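Local coordinates for protein amidase, hydantoinase/carbamoylase family (Burkholderia vietnamiensis, PDB 5I4M) that probably hydrolyses N-carbamoyl-L-amino acids to the free amino acids, as a two-zinc amidase of the peptidase M20 family, at residues H211-G215 and P216-A220; A350-S353 and A354-A357; G400-N404 and E405-A409; D408-P411 and A412-E415. All blocks are in the same frame, centred on the assembly; numbering follows the deposited sequence.

Interaction 1. Residues H211-G215 and P216-A220. With ZN (zinc ion), chain C; 3PG (3-phosphoglyceric acid), chain E.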
loop_
_atom_site.group_PDB
_atom_site.type_symbol
_atom_site.label_atom_id
_atom_site.label_comp_id
_atom_site.label_asym_id
_atom_site.label_seq_id
_atom_site.Cartn_x
_atom_site.Cartn_y
_atom_site.Cartn_z
ATOM N N HIS A 211 26.393 3.325 18.933
ATOM C CA HIS A 211 25.361 2.728 18.082
ATOM C C HIS A 211 25.841 1.379 17.566
ATOM O O HIS A 211 27.044 1.150 17.435
ATOM C CB HIS A 211 25.050 3.649 16.898
ATOM C CG HIS A 211 23.668 3.495 16.344
ATOM N ND1 HIS A 211 23.288 2.417 15.571
ATOM C CD2 HIS A 211 22.584 4.306 16.424
ATOM C CE1 HIS A 211 22.023 2.570 15.202
ATOM N NE2 HIS A 211 21.574 3.705 15.709
ATOM N N ILE A 212 24.901 0.478 17.263
ATOM C CA ILE A 212 25.308 -0.740 16.573
ATOM C C ILE A 212 25.644 -0.388 15.128
ATOM O O ILE A 212 25.108 0.574 14.557
ATOM C CB ILE A 212 24.232 -1.842 16.635
ATOM C CG1 ILE A 212 22.906 -1.333 16.067
ATOM C CG2 ILE A 212 24.058 -2.353 18.066
ATOM C CD1 ILE A 212 22.005 -2.452 15.582
ATOM N N GLU A 213 26.527 -1.185 14.522
ATOM C CA GLU A 213 27.002 -0.877 13.173
ATOM C C GLU A 213 25.866 -0.840 12.149
ATOM O O GLU A 213 25.864 0.007 11.243
ATOM C CB GLU A 213 28.048 -1.899 12.740
ATOM C CG GLU A 213 28.554 -1.620 11.327
ATOM C CD GLU A 213 29.351 -2.772 10.755
ATOM O OE1 GLU A 213 29.404 -2.900 9.519
ATOM O OE2 GLU A 213 29.907 -3.556 11.541
ATOM N N GLN A 214 24.920 -1.778 12.252
ATOM C CA GLN A 214 23.833 -1.983 11.296
ATOM C C GLN A 214 24.331 -2.534 9.967
ATOM O O GLN A 214 23.606 -2.497 8.966
ATOM C CB GLN A 214 23.026 -0.697 11.079
ATOM C CG GLN A 214 22.473 -0.151 12.386
ATOM C CD GLN A 214 21.706 1.129 12.187
ATOM O OE1 GLN A 214 22.298 2.167 11.906
ATOM N NE2 GLN A 214 20.382 1.067 12.338
ATOM N N GLY A 215 25.556 -3.043 9.950
ATOM C CA GLY A 215 26.114 -3.744 8.817
ATOM C C GLY A 215 27.051 -4.833 9.303
ATOM O O GLY A 215 27.297 -4.969 10.506
ATOM N N PRO A 216 27.625 -5.602 8.377
ATOM C CA PRO A 216 28.282 -6.866 8.737
ATOM C C PRO A 216 29.777 -6.793 9.006
ATOM O O PRO A 216 30.361 -7.831 9.338
ATOM C CB PRO A 216 28.021 -7.715 7.491
ATOM C CG PRO A 216 28.152 -6.702 6.372
ATOM C CD PRO A 216 27.470 -5.456 6.917
ATOM N N ILE A 217 30.399 -5.616 8.879
ATOM C CA ILE A 217 31.859 -5.527 8.780
ATOM C C ILE A 217 32.528 -5.897 10.094
ATOM O O ILE A 217 33.448 -6.722 10.125
ATOM C CB ILE A 217 32.274 -4.117 8.321
ATOM C CG1 ILE A 217 31.785 -3.870 6.888
ATOM C CG2 ILE A 217 33.779 -3.928 8.424
ATOM C CD1 ILE A 217 31.936 -2.421 6.440
ATOM N N LEU A 218 32.132 -5.249 11.192
ATOM C CA LEU A 218 32.826 -5.493 12.450
ATOM C C LEU A 218 32.718 -6.954 12.864
ATOM O O LEU A 218 33.705 -7.556 13.300
ATOM C CB LEU A 218 32.281 -4.584 13.550
ATOM C CG LEU A 218 32.507 -3.092 13.338
ATOM C CD1 LEU A 218 31.825 -2.289 14.462
ATOM C CD2 LEU A 218 34.010 -2.796 13.273
ATOM N N GLU A 219 31.526 -7.547 12.734
ATOM C CA GLU A 219 31.395 -8.965 13.065
ATOM C C GLU A 219 32.216 -9.829 12.118
ATOM O O GLU A 219 32.896 -10.762 12.557
ATOM C CB GLU A 219 29.929 -9.405 13.034
ATOM C CG GLU A 219 29.764 -10.911 13.279
ATOM C CD GLU A 219 28.347 -11.397 13.028
ATOM O OE1 GLU A 219 27.782 -12.061 13.920
ATOM O OE2 GLU A 219 27.799 -11.116 11.938
ATOM N N ALA A 220 32.158 -9.542 10.814
ATOM C CA ALA A 220 32.865 -10.390 9.857
ATOM C C ALA A 220 34.374 -10.300 10.037
ATOM O O ALA A 220 35.093 -11.263 9.736
ATOM C CB ALA A 220 32.466 -10.021 8.427
HETATM ZN ZN ZN C . 19.683 4.508 14.815
HETATM C C1 3PG E . 18.793 6.096 8.258
HETATM O O1 3PG E . 17.975 5.429 7.600
HETATM O O2 3PG E . 20.028 6.015 8.083
HETATM C C2 3PG E . 18.253 7.035 9.298
HETATM O O3 3PG E . 19.228 8.046 9.610
HETATM C C3 3PG E . 17.949 6.235 10.544
HETATM O O1P 3PG E . 19.167 5.707 11.074
HETATM P P 3PG E . 19.100 4.498 12.177
HETATM O O2P 3PG E . 18.033 4.888 13.172
HETATM O O3P 3PG E . 18.712 3.279 11.352
HETATM O O4P 3PG E . 20.516 4.480 12.779
HETATM O O HOH W 1 28.812 -6.152 12.372
HETATM O O HOH W 2 20.628 6.478 14.769
#
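The carboxylate of Glu213 reaches across the turn to the start of helix 217-220 and meets two successive backbone N-H groups. Ile217 N gives its hydrogen to OE1 of Glu213 at 3.0 Å, on the syn lone pair. Leu218 N bonds OE2 of Glu213 at 2.8 Å with an N-H...O angle of 165°, 18° out of the carboxylate plane. A chi1 of 179° and an extended chain carry Glu213 into this double grip. The Ile217 side chain crosses that of Glu213 at about a right angle, while Leu218 lays CG 3.2 Å from Glu213 OE2. The partial positive charge at the N-terminal end of this short helix would probably favour a charged carboxylate. Gln214, whose CB points away from the helix, donates through NE2 to the phosphate O3P of 3-phosphoglyceric acid at 2.9 Å. His211 NE2 binds a zinc, shared with His104 and Asp115, at 2.2 Å; His211 ND1 donates to Ile212 O at 2.8 Å, nearly in the ring plane, which fixes the ring's rotation. A strand carrying a zinc ligand near its end and followed, after a short loop, by a short helix belongs here to the two-zinc active site of the M20 fold.

Interaction 2. Residues A350-S353 and A354-A357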
loop_
_atom_site.group_PDB
_atom_site.type_symbol
_atom_site.label_atom_id
_atom_site.label_comp_id
_atom_site.label_asym_id
_atom_site.label_seq_id
_atom_site.Cartn_x
_atom_site.Cartn_y
_atom_site.Cartn_z
ATOM N N ALA A 350 32.780 14.213 7.920
ATOM C CA ALA A 350 33.895 13.664 8.675
ATOM C C ALA A 350 33.728 14.042 10.138
ATOM O O ALA A 350 33.413 15.192 10.460
ATOM C CB ALA A 350 35.225 14.195 8.130
ATOM N N PHE A 351 33.927 13.077 11.023
ATOM C CA PHE A 351 33.787 13.375 12.435
ATOM C C PHE A 351 35.058 14.040 12.954
ATOM O O PHE A 351 36.100 14.058 12.286
ATOM C CB PHE A 351 33.440 12.101 13.205
ATOM C CG PHE A 351 32.005 11.669 13.020
ATOM C CD1 PHE A 351 30.965 12.514 13.387
ATOM C CD2 PHE A 351 31.697 10.441 12.446
ATOM C CE1 PHE A 351 29.627 12.130 13.203
ATOM C CE2 PHE A 351 30.368 10.055 12.256
ATOM C CZ PHE A 351 29.341 10.892 12.641
ATOM N N ASP A 352 34.956 14.624 14.149
ATOM C CA ASP A 352 36.045 15.431 14.696
ATOM C C ASP A 352 37.250 14.552 15.023
ATOM O O ASP A 352 37.105 13.503 15.654
ATOM C CB ASP A 352 35.575 16.173 15.948
ATOM C CG ASP A 352 36.700 16.935 16.630
ATOM O OD1 ASP A 352 36.991 18.087 16.222
ATOM O OD2 ASP A 352 37.300 16.381 17.571
ATOM N N SER A 353 38.448 15.003 14.629
ATOM C CA SER A 353 39.625 14.146 14.742
ATOM C C SER A 353 40.002 13.887 16.197
ATOM O O SER A 353 40.444 12.784 16.532
ATOM C CB SER A 353 40.801 14.753 13.975
ATOM O OG SER A 353 41.144 16.026 14.485
ATOM N N ALA A 354 39.841 14.878 17.078
ATOM C CA ALA A 354 40.156 14.639 18.485
ATOM C C ALA A 354 39.143 13.694 19.122
ATOM O O ALA A 354 39.506 12.853 19.956
ATOM C CB ALA A 354 40.211 15.956 19.256
ATOM N N CYS A 355 37.869 13.819 18.748
ATOM C CA CYS A 355 36.873 12.880 19.244
ATOM C C CYS A 355 37.175 11.468 18.760
ATOM O O CYS A 355 37.090 10.503 19.531
ATOM C CB CYS A 355 35.473 13.317 18.805
ATOM S SG CYS A 355 34.872 14.774 19.701
ATOM N N VAL A 356 37.508 11.327 17.480
ATOM C CA VAL A 356 37.856 10.013 16.945
ATOM C C VAL A 356 39.039 9.427 17.713
ATOM O O VAL A 356 39.040 8.247 18.080
ATOM C CB VAL A 356 38.146 10.124 15.435
ATOM C CG1 VAL A 356 38.809 8.860 14.909
ATOM C CG2 VAL A 356 36.856 10.423 14.660
ATOM N N ALA A 357 40.054 10.249 17.982
ATOM C CA ALA A 357 41.216 9.773 18.723
ATOM C C ALA A 357 40.838 9.323 20.128
ATOM O O ALA A 357 41.399 8.351 20.649
ATOM C CB ALA A 357 42.277 10.868 18.785
HETATM O O HOH W 3 39.853 17.882 16.079
#
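Asp352 bends its carboxylate back over the first turn of helix 353-365 to meet Cys355. Its CB lies 4.0 Å from Cys355 CB, so the side chain starts out against that of the cysteine. With chi1 at 175°, CG swings opposite the residue's own amide nitrogen, which carries the carboxylate toward the first amides of the helix. From there the two oxygens part. OD2 accepts from Cys355 N at 2.9 Å with an N-H...O angle of 156°, on the lone pair facing away from OD1; the same oxygen lies 3.6 Å from Cys355 SG and 3.4 Å from Ala354 CB. OD1 takes a hydrogen from a water that in turn accepts from Ala354 N, so a second amide is reached through solvent.

Beneath the carboxylate the helix proper begins: Val356 N donates to Asp352 O almost straight on to the carbonyl, and Ala357 N donates to Ser353 O, both at 2.9 Å. Val356 CG2 also rests 4.1 Å from Phe351 CB, while the Phe351 ring turns away to pack on strands 225-242 and 390-395. Arg428 of helix 411-429 also touches Asp352 and Cys355. Asp352 is thus an N-cap residue: its negative charge sits at the positive end of the helix dipole, which probably favours the ionised carboxylate, and it gives the amide of Cys355 a direct partner and that of Ala354 one through water.

Interaction 3. Residues G400-N404 and E405-A409. With ZN (zinc ion), chain D; 3PG (3-phosphoglyceric acid), chain E.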
loop_
_atom_site.group_PDB
_atom_site.type_symbol
_atom_site.label_atom_id
_atom_site.label_comp_id
_atom_site.label_asym_id
_atom_site.label_seq_id
_atom_site.Cartn_x
_atom_site.Cartn_y
_atom_site.Cartn_z
ATOM N N GLY A 400 25.046 -8.574 10.724
ATOM C CA GLY A 400 24.947 -7.207 10.262
ATOM C C GLY A 400 23.553 -6.708 9.967
ATOM O O GLY A 400 23.408 -5.718 9.248
ATOM N N ILE A 401 22.509 -7.326 10.517
ATOM C CA ILE A 401 21.155 -6.953 10.130
ATOM C C ILE A 401 20.596 -5.929 11.108
ATOM O O ILE A 401 20.790 -6.012 12.329
ATOM C CB ILE A 401 20.233 -8.181 10.006
ATOM C CG1 ILE A 401 18.872 -7.737 9.448
ATOM C CG2 ILE A 401 20.088 -8.885 11.331
ATOM C CD1 ILE A 401 18.347 -8.602 8.315
ATOM N N SER A 402 19.898 -4.946 10.556
ATOM C CA SER A 402 19.172 -3.956 11.325
ATOM C C SER A 402 17.917 -3.624 10.537
ATOM O O SER A 402 17.784 -3.997 9.367
ATOM C CB SER A 402 20.023 -2.712 11.594
ATOM O OG SER A 402 19.334 -1.802 12.430
ATOM N N HIS A 403 16.987 -2.937 11.198
ATOM C CA HIS A 403 15.659 -2.665 10.648
ATOM C C HIS A 403 14.911 -3.958 10.333
ATOM O O HIS A 403 14.054 -4.005 9.446
ATOM C CB HIS A 403 15.745 -1.732 9.435
ATOM C CG HIS A 403 16.032 -0.311 9.827
ATOM N ND1 HIS A 403 15.915 0.754 8.961
ATOM C CD2 HIS A 403 16.415 0.212 11.019
ATOM C CE1 HIS A 403 16.218 1.872 9.601
ATOM N NE2 HIS A 403 16.523 1.571 10.853
ATOM N N ASN A 404 15.225 -4.994 11.111
ATOM C CA ASN A 404 14.555 -6.287 11.132
ATOM C C ASN A 404 14.455 -6.682 12.601
ATOM O O ASN A 404 15.350 -6.368 13.390
ATOM C CB ASN A 404 15.347 -7.330 10.308
ATOM C CG ASN A 404 14.627 -8.677 10.173
ATOM O OD1 ASN A 404 14.254 -9.313 11.163
ATOM N ND2 ASN A 404 14.451 -9.124 8.928
ATOM N N GLU A 405 13.356 -7.328 12.977
ATOM C CA GLU A 405 13.122 -7.626 14.386
ATOM C C GLU A 405 14.114 -8.633 14.965
ATOM O O GLU A 405 14.213 -8.738 16.194
ATOM C CB GLU A 405 11.688 -8.120 14.556
ATOM C CG GLU A 405 10.664 -7.042 14.232
ATOM C CD GLU A 405 9.341 -7.595 13.763
ATOM O OE1 GLU A 405 8.544 -8.044 14.608
ATOM O OE2 GLU A 405 9.092 -7.576 12.542
ATOM N N ILE A 406 14.865 -9.354 14.122
ATOM C CA ILE A 406 15.887 -10.271 14.612
ATOM C C ILE A 406 17.224 -9.587 14.859
ATOM O O ILE A 406 18.200 -10.269 15.183
ATOM C CB ILE A 406 16.121 -11.451 13.644
ATOM C CG1 ILE A 406 16.742 -10.948 12.339
ATOM C CG2 ILE A 406 14.820 -12.218 13.403
ATOM C CD1 ILE A 406 17.083 -12.044 11.363
ATOM N N GLU A 407 17.295 -8.267 14.717
ATOM C CA GLU A 407 18.496 -7.514 15.062
ATOM C C GLU A 407 19.012 -7.934 16.435
ATOM O O GLU A 407 18.234 -8.111 17.378
ATOM C CB GLU A 407 18.151 -6.022 15.043
ATOM C CG GLU A 407 19.283 -5.078 15.384
ATOM C CD GLU A 407 18.766 -3.682 15.595
ATOM O OE1 GLU A 407 18.551 -2.962 14.589
ATOM O OE2 GLU A 407 18.527 -3.321 16.771
ATOM N N ASP A 408 20.328 -8.127 16.547
ATOM C CA ASP A 408 20.849 -8.706 17.778
ATOM C C ASP A 408 22.295 -8.294 18.009
ATOM O O ASP A 408 23.030 -7.982 17.068
ATOM C CB ASP A 408 20.739 -10.235 17.748
ATOM C CG ASP A 408 20.671 -10.851 19.140
ATOM O OD1 ASP A 408 20.523 -10.108 20.143
ATOM O OD2 ASP A 408 20.748 -12.097 19.220
ATOM N N ALA A 409 22.690 -8.307 19.284
ATOM C CA ALA A 409 24.064 -8.021 19.686
ATOM C C ALA A 409 24.396 -8.888 20.891
ATOM O O ALA A 409 23.506 -9.280 21.645
ATOM C CB ALA A 409 24.258 -6.545 20.027
HETATM ZN ZN ZN D . 17.094 2.869 12.460
HETATM C C1 3PG E . 18.793 6.096 8.258
HETATM O O1 3PG E . 17.975 5.429 7.600
HETATM O O2 3PG E . 20.028 6.015 8.083
HETATM C C2 3PG E . 18.253 7.035 9.298
HETATM O O3 3PG E . 19.228 8.046 9.610
HETATM C C3 3PG E . 17.949 6.235 10.544
HETATM O O1P 3PG E . 19.167 5.707 11.074
HETATM P P 3PG E . 19.100 4.498 12.177
HETATM O O2P 3PG E . 18.033 4.888 13.172
HETATM O O3P 3PG E . 18.712 3.279 11.352
HETATM O O4P 3PG E . 20.516 4.480 12.779
HETATM O O HOH W 4 21.773 -7.812 14.043
HETATM O O HOH W 5 16.185 -1.791 13.888
#
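A type I beta turn from Asn404 to Glu407, just after the zinc ligand His403, folds the loop before helix 411-429 back on itself beside the two-zinc site. Glu407 N closes it on Asn404 O at 3.0 Å, arriving from above the carbonyl plane. Asn404 also joins in through its side chain, as in an Asx turn: OD1 accepts from Ile406 N at 3.0 Å, in the carbonyl plane and nearly straight at 172°. CG1 of Ile406 passes 3.2 Å from that same OD1 and 4.1 Å from Ile401 CG2. Asn404 ND2 is bonded to Glu245 O of the second subunit. From the last position of the turn, Glu407 stretches out its chain (chi1 180°), and its OE2 takes the backbone N-H groups of Phe114 and Asp115, the latter a ligand of both zincs. His403 NE2 binds one zinc at 2.1 Å, while its ND1 is bonded to Asn296 O of the second subunit, so both ring nitrogens are engaged. Water links His403 N to Glu407 OE1. That oxygen also receives the hydroxyl proton of Ser402, with OG 2.6 Å from OE1 and nearly in line with the C-O bond.

Interaction 4. Residues D408-P411 and A412-E415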
loop_
_atom_site.group_PDB
_atom_site.type_symbol
_atom_site.label_atom_id
_atom_site.label_comp_id
_atom_site.label_asym_id
_atom_site.label_seq_id
_atom_site.Cartn_x
_atom_site.Cartn_y
_atom_site.Cartn_z
ATOM N N ASP A 408 20.328 -8.127 16.547
ATOM C CA ASP A 408 20.849 -8.706 17.778
ATOM C C ASP A 408 22.295 -8.294 18.009
ATOM O O ASP A 408 23.030 -7.982 17.068
ATOM C CB ASP A 408 20.739 -10.235 17.748
ATOM C CG ASP A 408 20.671 -10.851 19.140
ATOM O OD1 ASP A 408 20.523 -10.108 20.143
ATOM O OD2 ASP A 408 20.748 -12.097 19.220
ATOM N N ALA A 409 22.690 -8.307 19.284
ATOM C CA ALA A 409 24.064 -8.021 19.686
ATOM C C ALA A 409 24.396 -8.888 20.891
ATOM O O ALA A 409 23.506 -9.280 21.645
ATOM C CB ALA A 409 24.258 -6.545 20.027
ATOM N N THR A 410 25.673 -9.200 21.058
ATOM C CA THR A 410 26.050 -10.003 22.215
ATOM C C THR A 410 26.239 -9.119 23.445
ATOM O O THR A 410 26.576 -7.939 23.324
ATOM C CB THR A 410 27.348 -10.753 21.958
ATOM O OG1 THR A 410 28.425 -9.808 21.900
ATOM C CG2 THR A 410 27.267 -11.537 20.661
ATOM N N PRO A 411 26.049 -9.677 24.641
ATOM C CA PRO A 411 26.396 -8.921 25.858
ATOM C C PRO A 411 27.812 -8.365 25.844
ATOM O O PRO A 411 28.031 -7.221 26.272
ATOM C CB PRO A 411 26.192 -9.963 26.971
ATOM C CG PRO A 411 25.102 -10.854 26.427
ATOM C CD PRO A 411 25.339 -10.936 24.943
ATOM N N ALA A 412 28.781 -9.143 25.347
ATOM C CA ALA A 412 30.159 -8.664 25.254
ATOM C C ALA A 412 30.254 -7.385 24.426
ATOM O O ALA A 412 30.908 -6.419 24.839
ATOM C CB ALA A 412 31.060 -9.748 24.664
ATOM N N TRP A 413 29.628 -7.366 23.240
ATOM C CA TRP A 413 29.670 -6.165 22.405
ATOM C C TRP A 413 29.015 -4.987 23.104
ATOM O O TRP A 413 29.527 -3.863 23.060
ATOM C CB TRP A 413 28.966 -6.406 21.068
ATOM C CG TRP A 413 29.635 -7.385 20.196
ATOM C CD1 TRP A 413 30.940 -7.814 20.262
ATOM C CD2 TRP A 413 29.035 -8.081 19.106
ATOM N NE1 TRP A 413 31.177 -8.736 19.273
ATOM C CE2 TRP A 413 30.025 -8.919 18.550
ATOM C CE3 TRP A 413 27.750 -8.079 18.543
ATOM C CZ2 TRP A 413 29.771 -9.749 17.459
ATOM C CZ3 TRP A 413 27.496 -8.914 17.458
ATOM C CH2 TRP A 413 28.501 -9.740 16.935
ATOM N N ILE A 414 27.844 -5.216 23.699
ATOM C CA ILE A 414 27.112 -4.135 24.353
ATOM C C ILE A 414 27.961 -3.514 25.454
ATOM O O ILE A 414 28.099 -2.289 25.542
ATOM C CB ILE A 414 25.766 -4.663 24.890
ATOM C CG1 ILE A 414 24.849 -5.030 23.725
ATOM C CG2 ILE A 414 25.080 -3.644 25.807
ATOM C CD1 ILE A 414 24.567 -3.845 22.782
ATOM N N GLU A 415 28.570 -4.357 26.293
ATOM C CA GLU A 415 29.395 -3.851 27.386
ATOM C C GLU A 415 30.630 -3.127 26.863
ATOM O O GLU A 415 30.985 -2.052 27.365
ATOM C CB GLU A 415 29.789 -5.005 28.317
ATOM C CG GLU A 415 30.741 -4.619 29.435
ATOM C CD GLU A 415 30.949 -5.748 30.417
ATOM O OE1 GLU A 415 31.771 -5.604 31.336
ATOM O OE2 GLU A 415 30.273 -6.781 30.274
HETATM O O HOH W 6 28.203 -8.043 29.330
#
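Thr410 sits over the indole of Trp413, and this is the close part of the contact. OG1 of Thr410 lies 3.2 Å above the ring plane, toward its rim, and accepts from Trp413 N at 3.0 Å with an N-H...O angle of 166°. The methyl is set over the other end: CG2 stands 4.0 Å from the centroid of the six-membered ring and 8° off its normal, a CH-pi contact. Rotation about CA-CB to a chi1 of 69° turns OG1 to the amide of Trp413 and sends CG2 out over the benzene half. Further inward, Ala409 CB meets Ile414 CD1 at 3.9 Å, and Ile414 continues into Leu32, Trp33 and Leu36 of helix 29-39. The outer side is looser. Pro411 and Ala412 are exposed, and a water bonded to Glu415 OE2 at 2.6 Å makes only a weak bond to Pro411 O. The helix backbone itself is regular, with Ile414 N on Thr410 O and Glu415 N on Pro411 O. A threonine whose hydroxyl accepts the amide three residues on, followed by proline in the first turn, is a classic N-cap, here opening the long C-terminal helix 411-429.

Overall arrangement
Interactions 1 and 3 form adjoining parts of one active site: their centres are 10 Å apart, each supplies a histidine to a different zinc, and both touch the same 3-phosphoglyceric acid and the second subunit. They are joined directly where Gln214 NE2 probably bonds Ser402 OG at 3.1 Å, and Ile212 packs on Glu407. Interaction 4 continues from interaction 3 through the shared Asp408 and Ala409, carrying the loop into helix 411-429; it also meets interaction 1 where Glu219 packs on Trp413. Interaction 2 stands apart, its centre 20 Å from that of interaction 1, although the side chain of Phe351 comes within about 9 Å of that of His211.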